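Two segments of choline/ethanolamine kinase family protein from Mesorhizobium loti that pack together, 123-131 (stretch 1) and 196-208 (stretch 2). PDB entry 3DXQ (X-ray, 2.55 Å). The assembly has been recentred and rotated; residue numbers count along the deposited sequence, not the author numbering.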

ATOM      1  N   VAL A 123      15.074   8.022  -3.381  1.00 43.57           N
ATOM      2  CA  VAL A 123      15.770   6.793  -3.759  1.00 43.59           C
ATOM      3  C   VAL A 123      15.516   5.742  -2.701  1.00 44.54           C
ATOM      4  O   VAL A 123      15.921   5.933  -1.561  1.00 44.41           O
ATOM      5  CB  VAL A 123      17.292   6.980  -3.828  1.00 44.68           C
ATOM      6  CG1 VAL A 123      17.977   5.623  -4.005  1.00 39.03           C
ATOM      7  CG2 VAL A 123      17.656   7.939  -4.958  1.00 38.46           C
ATOM      8  N   PHE A 124      14.838   4.651  -3.072  1.00 45.92           N
ATOM      9  CA  PHE A 124      14.554   3.551  -2.141  1.00 45.80           C
ATOM     10  C   PHE A 124      15.524   2.420  -2.433  1.00 47.99           C
ATOM     11  O   PHE A 124      15.757   2.099  -3.589  1.00 49.71           O
ATOM     12  CB  PHE A 124      13.106   3.047  -2.236  1.00 44.40           C
ATOM     13  CG  PHE A 124      12.038   4.084  -1.910  1.00 42.29           C
ATOM     14  CD1 PHE A 124      12.311   5.212  -1.136  1.00 45.14           C
ATOM     15  CD2 PHE A 124      10.719   3.863  -2.320  1.00 41.54           C
ATOM     16  CE1 PHE A 124      11.290   6.126  -0.813  1.00 44.72           C
ATOM     17  CE2 PHE A 124       9.704   4.750  -2.010  1.00 40.66           C
ATOM     18  CZ  PHE A 124       9.988   5.897  -1.251  1.00 43.45           C
ATOM     19  N   PRO A 125      16.076   1.791  -1.381  1.00 51.23           N
ATOM     20  CA  PRO A 125      17.165   0.821  -1.550  1.00 51.35           C
ATOM     21  C   PRO A 125      16.779  -0.517  -2.134  1.00 52.39           C
ATOM     22  O   PRO A 125      17.616  -1.175  -2.733  1.00 52.77           O
ATOM     23  CB  PRO A 125      17.651   0.595  -0.116  1.00 51.09           C
ATOM     24  CG  PRO A 125      16.464   0.847   0.717  1.00 53.25           C
ATOM     25  CD  PRO A 125      15.697   1.938   0.040  1.00 51.91           C
ATOM     26  N   PHE A 126      15.541  -0.944  -1.936  1.00 53.92           N
ATOM     27  CA  PHE A 126      15.150  -2.271  -2.379  1.00 53.89           C
ATOM     28  C   PHE A 126      14.216  -2.239  -3.571  1.00 52.33           C
ATOM     29  O   PHE A 126      13.521  -1.272  -3.799  1.00 52.52           O
ATOM     30  CB  PHE A 126      14.559  -3.053  -1.206  1.00 54.96           C
ATOM     31  CG  PHE A 126      15.512  -3.194  -0.033  1.00 57.51           C
ATOM     32  CD1 PHE A 126      16.861  -3.508  -0.231  1.00 61.91           C
ATOM     33  CD2 PHE A 126      15.051  -3.044   1.274  1.00 58.61           C
ATOM     34  CE1 PHE A 126      17.731  -3.643   0.856  1.00 59.19           C
ATOM     35  CE2 PHE A 126      15.924  -3.188   2.369  1.00 56.96           C
ATOM     36  CZ  PHE A 126      17.253  -3.487   2.155  1.00 57.38           C
ATOM     37  N   ARG A 127      14.261  -3.314  -4.341  1.00 51.81           N
ATOM     38  CA  ARG A 127      13.489  -3.473  -5.553  1.00 52.53           C
ATOM     39  C   ARG A 127      12.249  -4.274  -5.180  1.00 51.22           C
ATOM     40  O   ARG A 127      12.348  -5.267  -4.472  1.00 51.60           O
ATOM     41  CB  ARG A 127      14.350  -4.216  -6.588  1.00 52.47           C
ATOM     42  CG  ARG A 127      13.667  -4.626  -7.881  1.00 60.60           C
ATOM     43  CD  ARG A 127      13.468  -3.456  -8.821  1.00 72.38           C
ATOM     44  NE  ARG A 127      12.847  -3.869 -10.089  1.00 78.03           N
ATOM     45  CZ  ARG A 127      11.530  -3.945 -10.328  1.00 81.58           C
ATOM     46  NH1 ARG A 127      10.627  -3.647  -9.392  1.00 82.86           N
ATOM     47  NH2 ARG A 127      11.106  -4.329 -11.529  1.00 82.37           N
ATOM     48  N   PHE A 128      11.080  -3.836  -5.637  1.00 49.93           N
ATOM     49  CA  PHE A 128       9.840  -4.558  -5.378  1.00 48.59           C
ATOM     50  C   PHE A 128       9.794  -5.735  -6.339  1.00 48.31           C
ATOM     51  O   PHE A 128       9.900  -5.555  -7.542  1.00 48.61           O
ATOM     52  CB  PHE A 128       8.637  -3.637  -5.570  1.00 47.95           C
ATOM     53  CG  PHE A 128       7.324  -4.263  -5.182  1.00 51.53           C
ATOM     54  CD1 PHE A 128       6.913  -4.289  -3.854  1.00 49.48           C
ATOM     55  CD2 PHE A 128       6.500  -4.846  -6.149  1.00 49.74           C
ATOM     56  CE1 PHE A 128       5.709  -4.879  -3.493  1.00 45.44           C
ATOM     57  CE2 PHE A 128       5.293  -5.425  -5.795  1.00 45.95           C
ATOM     58  CZ  PHE A 128       4.897  -5.440  -4.465  1.00 46.07           C
ATOM     59  N   GLU A 129       9.661  -6.943  -5.801  1.00 49.06           N
ATOM     60  CA  GLU A 129       9.695  -8.170  -6.618  1.00 49.72           C
ATOM     61  C   GLU A 129       8.337  -8.860  -6.568  1.00 47.43           C
ATOM     62  O   GLU A 129       8.115  -9.757  -5.750  1.00 47.33           O
ATOM     63  CB  GLU A 129      10.794  -9.121  -6.107  1.00 50.98           C
ATOM     64  CG  GLU A 129      12.238  -8.565  -6.205  1.00 54.18           C
ATOM     65  CD  GLU A 129      12.783  -8.572  -7.617  1.00 56.79           C
ATOM     66  OE1 GLU A 129      12.198  -9.278  -8.464  1.00 63.96           O
ATOM     67  OE2 GLU A 129      13.796  -7.891  -7.877  1.00 56.15           O
ATOM     68  N   LEU A 130       7.437  -8.436  -7.455  1.00 45.42           N
ATOM     69  CA  LEU A 130       6.065  -8.933  -7.461  1.00 44.29           C
ATOM     70  C   LEU A 130       5.971 -10.453  -7.683  1.00 45.61           C
ATOM     71  O   LEU A 130       5.378 -11.171  -6.869  1.00 44.67           O
ATOM     72  CB  LEU A 130       5.241  -8.184  -8.499  1.00 44.34           C
ATOM     73  CG  LEU A 130       3.817  -8.698  -8.774  1.00 46.04           C
ATOM     74  CD1 LEU A 130       3.022  -8.930  -7.479  1.00 45.94           C
ATOM     75  CD2 LEU A 130       3.095  -7.711  -9.681  1.00 42.18           C
ATOM     76  N   PHE A 131       6.583 -10.936  -8.758  1.00 45.81           N
ATOM     77  CA  PHE A 131       6.496 -12.347  -9.103  1.00 45.92           C
ATOM     78  C   PHE A 131       7.445 -13.239  -8.343  1.00 47.04           C
ATOM     79  O   PHE A 131       7.220 -14.455  -8.265  1.00 46.52           O
ATOM     80  CB  PHE A 131       6.665 -12.524 -10.600  1.00 46.43           C
ATOM     81  CG  PHE A 131       5.567 -11.895 -11.363  1.00 46.26           C
ATOM     82  CD1 PHE A 131       4.343 -12.538 -11.469  1.00 41.45           C
ATOM     83  CD2 PHE A 131       5.713 -10.629 -11.897  1.00 48.49           C
ATOM     84  CE1 PHE A 131       3.291 -11.952 -12.129  1.00 44.69           C
ATOM     85  CE2 PHE A 131       4.653 -10.031 -12.578  1.00 50.55           C
ATOM     86  CZ  PHE A 131       3.436 -10.694 -12.689  1.00 46.42           C
ATOM     87  N   ASP A 196       3.421   5.172   6.447  1.00 46.55           N
ATOM     88  CA  ASP A 196       3.660   3.712   6.483  1.00 49.50           C
ATOM     89  C   ASP A 196       4.450   3.212   5.298  1.00 50.95           C
ATOM     90  O   ASP A 196       3.910   2.611   4.375  1.00 52.46           O
ATOM     91  CB  ASP A 196       2.361   2.915   6.627  1.00 50.39           C
ATOM     92  CG  ASP A 196       2.251   2.192   7.967  1.00 56.69           C
ATOM     93  OD1 ASP A 196       2.348   2.853   9.030  1.00 61.18           O
ATOM     94  OD2 ASP A 196       2.035   0.957   7.948  1.00 65.54           O
ATOM     95  N   TRP A 197       5.751   3.441   5.349  1.00 50.98           N
ATOM     96  CA  TRP A 197       6.625   3.147   4.223  1.00 49.19           C
ATOM     97  C   TRP A 197       7.368   1.855   4.371  1.00 48.66           C
ATOM     98  O   TRP A 197       8.375   1.642   3.716  1.00 48.73           O
ATOM     99  CB  TRP A 197       7.605   4.315   4.040  1.00 48.49           C
ATOM    100  CG  TRP A 197       6.864   5.572   3.777  1.00 48.68           C
ATOM    101  CD1 TRP A 197       6.347   6.417   4.703  1.00 49.01           C
ATOM    102  CD2 TRP A 197       6.493   6.103   2.497  1.00 48.80           C
ATOM    103  NE1 TRP A 197       5.701   7.459   4.090  1.00 51.33           N
ATOM    104  CE2 TRP A 197       5.770   7.287   2.732  1.00 49.07           C
ATOM    105  CE3 TRP A 197       6.714   5.701   1.178  1.00 47.20           C
ATOM    106  CZ2 TRP A 197       5.272   8.072   1.700  1.00 49.67           C
ATOM    107  CZ3 TRP A 197       6.212   6.480   0.153  1.00 50.05           C
ATOM    108  CH2 TRP A 197       5.502   7.651   0.419  1.00 50.19           C
ATOM    109  N   GLU A 198       6.853   0.958   5.189  1.00 51.23           N
ATOM    110  CA  GLU A 198       7.568  -0.296   5.451  1.00 53.46           C
ATOM    111  C   GLU A 198       7.723  -1.225   4.235  1.00 51.88           C
ATOM    112  O   GLU A 198       8.687  -1.999   4.178  1.00 51.15           O
ATOM    113  CB  GLU A 198       6.929  -1.042   6.628  1.00 54.11           C
ATOM    114  CG  GLU A 198       5.517  -1.522   6.367  1.00 60.15           C
ATOM    115  CD  GLU A 198       4.793  -1.907   7.636  1.00 64.48           C
ATOM    116  OE1 GLU A 198       5.358  -2.704   8.432  1.00 73.20           O
ATOM    117  OE2 GLU A 198       3.661  -1.413   7.829  1.00 72.87           O
ATOM    118  N   TYR A 199       6.808  -1.148   3.270  1.00 51.24           N
ATOM    119  CA  TYR A 199       6.892  -1.998   2.072  1.00 51.98           C
ATOM    120  C   TYR A 199       7.457  -1.265   0.842  1.00 51.49           C
ATOM    121  O   TYR A 199       7.440  -1.799  -0.267  1.00 50.08           O
ATOM    122  CB  TYR A 199       5.521  -2.575   1.726  1.00 53.75           C
ATOM    123  CG  TYR A 199       4.912  -3.495   2.757  1.00 54.11           C
ATOM    124  CD1 TYR A 199       5.129  -4.878   2.714  1.00 58.26           C
ATOM    125  CD2 TYR A 199       4.073  -2.995   3.734  1.00 53.06           C
ATOM    126  CE1 TYR A 199       4.534  -5.731   3.650  1.00 59.82           C
ATOM    127  CE2 TYR A 199       3.490  -3.822   4.676  1.00 58.65           C
ATOM    128  CZ  TYR A 199       3.715  -5.185   4.632  1.00 61.54           C
ATOM    129  OH  TYR A 199       3.108  -5.975   5.580  1.00 63.51           O
ATOM    130  N   SER A 200       7.963  -0.051   1.043  1.00 51.02           N
ATOM    131  CA  SER A 200       8.468   0.777  -0.046  1.00 50.95           C
ATOM    132  C   SER A 200       9.546   0.085  -0.815  1.00 50.44           C
ATOM    133  O   SER A 200      10.238  -0.764  -0.270  1.00 52.58           O
ATOM    134  CB  SER A 200       9.055   2.084   0.488  1.00 52.22           C
ATOM    135  OG  SER A 200       8.090   2.831   1.189  1.00 53.14           O
ATOM    136  N   GLY A 201       9.690   0.485  -2.077  1.00 49.19           N
ATOM    137  CA  GLY A 201      10.711  -0.046  -2.980  1.00 48.77           C
ATOM    138  C   GLY A 201      10.629   0.570  -4.385  1.00 48.35           C
ATOM    139  O   GLY A 201       9.685   1.304  -4.710  1.00 48.73           O
HETATM  140  N   MSE A 202      11.629   0.295  -5.219  1.00 45.24           N
HETATM  141  CA  MSE A 202      11.592   0.721  -6.604  1.00 42.09           C
HETATM  142  C   MSE A 202      10.607  -0.255  -7.243  1.00 44.54           C
HETATM  143  O   MSE A 202      10.642  -1.446  -6.929  1.00 46.21           O
HETATM  144  CB  MSE A 202      12.968   0.610  -7.256  1.00 40.47           C
HETATM  145  CG  MSE A 202      14.054   1.411  -6.585  1.00 39.60           C
HETATM  146 SE   MSE A 202      13.504   3.286  -6.326  0.75 33.74          SE
HETATM  147  CE  MSE A 202      13.361   3.799  -8.257  1.00 31.64           C
ATOM    148  N   ASN A 203       9.730   0.252  -8.114  1.00 42.99           N
ATOM    149  CA  ASN A 203       8.671  -0.531  -8.702  1.00 39.90           C
ATOM    150  C   ASN A 203       8.102   0.182  -9.934  1.00 39.72           C
ATOM    151  O   ASN A 203       8.474   1.324 -10.251  1.00 39.04           O
ATOM    152  CB  ASN A 203       7.573  -0.719  -7.646  1.00 39.18           C
ATOM    153  CG  ASN A 203       6.610  -1.863  -7.970  1.00 37.47           C
ATOM    154  OD1 ASN A 203       6.737  -2.540  -8.979  1.00 38.46           O
ATOM    155  ND2 ASN A 203       5.637  -2.065  -7.097  1.00 32.50           N
ATOM    156  N   ASP A 204       7.225  -0.521 -10.653  1.00 39.59           N
ATOM    157  CA  ASP A 204       6.436   0.072 -11.731  1.00 39.14           C
ATOM    158  C   ASP A 204       5.461   1.027 -11.051  1.00 39.68           C
ATOM    159  O   ASP A 204       4.610   0.575 -10.297  1.00 39.96           O
ATOM    160  CB  ASP A 204       5.679  -1.024 -12.454  1.00 38.48           C
ATOM    161  CG  ASP A 204       4.900  -0.531 -13.639  1.00 40.96           C
ATOM    162  OD1 ASP A 204       4.707   0.696 -13.782  1.00 34.69           O
ATOM    163  OD2 ASP A 204       4.467  -1.418 -14.421  1.00 42.32           O
ATOM    164  N   PRO A 205       5.582   2.344 -11.310  1.00 40.20           N
ATOM    165  CA  PRO A 205       4.758   3.339 -10.661  1.00 39.94           C
ATOM    166  C   PRO A 205       3.278   3.017 -10.669  1.00 40.53           C
ATOM    167  O   PRO A 205       2.578   3.382  -9.727  1.00 42.74           O
ATOM    168  CB  PRO A 205       5.014   4.607 -11.503  1.00 42.68           C
ATOM    169  CG  PRO A 205       5.686   4.147 -12.733  1.00 40.95           C
ATOM    170  CD  PRO A 205       6.471   2.971 -12.300  1.00 41.18           C
ATOM    171  N   LEU A 206       2.800   2.351 -11.715  1.00 40.20           N
ATOM    172  CA  LEU A 206       1.381   2.016 -11.810  1.00 39.96           C
ATOM    173  C   LEU A 206       0.934   0.908 -10.865  1.00 40.15           C
ATOM    174  O   LEU A 206      -0.265   0.604 -10.773  1.00 38.16           O
ATOM    175  CB  LEU A 206       0.980   1.699 -13.267  1.00 38.74           C
ATOM    176  CG  LEU A 206       1.234   2.856 -14.222  1.00 35.02           C
ATOM    177  CD1 LEU A 206       0.511   2.664 -15.532  1.00 35.40           C
ATOM    178  CD2 LEU A 206       0.883   4.216 -13.572  1.00 37.31           C
ATOM    179  N   TRP A 207       1.875   0.298 -10.157  1.00 40.44           N
ATOM    180  CA  TRP A 207       1.491  -0.673  -9.141  1.00 40.99           C
ATOM    181  C   TRP A 207       0.772   0.062  -8.014  1.00 42.16           C
ATOM    182  O   TRP A 207      -0.221  -0.439  -7.476  1.00 44.54           O
ATOM    183  CB  TRP A 207       2.687  -1.399  -8.557  1.00 41.31           C
ATOM    184  CG  TRP A 207       2.350  -2.043  -7.283  1.00 38.70           C
ATOM    185  CD1 TRP A 207       2.397  -1.473  -6.042  1.00 41.84           C
ATOM    186  CD2 TRP A 207       1.891  -3.382  -7.099  1.00 42.01           C
ATOM    187  NE1 TRP A 207       1.993  -2.381  -5.090  1.00 43.57           N
ATOM    188  CE2 TRP A 207       1.689  -3.565  -5.710  1.00 38.77           C
ATOM    189  CE3 TRP A 207       1.645  -4.445  -7.966  1.00 38.33           C
ATOM    190  CZ2 TRP A 207       1.242  -4.755  -5.176  1.00 41.81           C
ATOM    191  CZ3 TRP A 207       1.197  -5.640  -7.435  1.00 43.57           C
ATOM    192  CH2 TRP A 207       0.994  -5.787  -6.050  1.00 43.36           C
ATOM    193  N   ASP A 208       1.290   1.237  -7.658  1.00 39.38           N
ATOM    194  CA  ASP A 208       0.702   2.063  -6.618  1.00 39.16           C
ATOM    195  C   ASP A 208      -0.729   2.445  -6.948  1.00 37.34           C
ATOM    196  O   ASP A 208      -1.624   2.351  -6.083  1.00 36.25           O
ATOM    197  CB  ASP A 208       1.542   3.344  -6.392  1.00 42.04           C
ATOM    198  CG  ASP A 208       2.749   3.117  -5.473  1.00 43.68           C
ATOM    199  OD1 ASP A 208       2.906   1.989  -4.924  1.00 38.61           O
ATOM    200  OD2 ASP A 208       3.526   4.086  -5.268  1.00 48.21           O
TER

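Two irregular segments need very little regular structure to hold each other: a single beta bridge can fix the register while aromatic side chains supply much of the contact. The choline/ethanolamine kinase family protein illustrates the principle with segments 123-131 and 196-208, which bury 640 Å² between them.

Val 123 points away, and the contact begins with Phe 124, whose CB is directed toward the second segment. Its ring settles on Ser 200, with CB of Ser 200 over one face, 4.1 Å from the centroid, a CH-pi contact. The OG of Ser 200 donates within its own segment to Trp 197 O at 2.8 Å, across a type I turn. The indole of Trp 197 extends the apolar surface, its CZ3 lying 4.1 Å from Phe 124 CZ, and SE of selenomethionine Met 202 lies 4.1 Å from Phe 124 CB.

Pro 125 turns away, and at Phe 126 the backbone takes over. Phe 126 O accepts from Met 202 N at 2.8 Å, and Phe 128 N donates to Met 202 O, also at 2.8 Å. These nearly straight bonds flank Arg 127 and bridge it to Met 202. Gly 201 fits closely beside them, its CA 3.2 Å from Phe 126 O. Although the CB of Arg 127 points away, its side chain curls back, and NH1 adds a weak hydrogen bond to Met 202 O at 3.3 Å.

Phe 128 again points toward the partner. Its CD2 comes within 3.1 Å of Asn 203 ND2, while its CZ lies over one face of the Trp 207 indole, 3.8 Å from CZ2; the ring planes are inclined at 44°. Glu 129, at the N-cap position, makes no contact. Leu 130, in the helix that follows, closes the interface by placing CD2 3.6 Å from Trp 207 CZ3, an apolar contact.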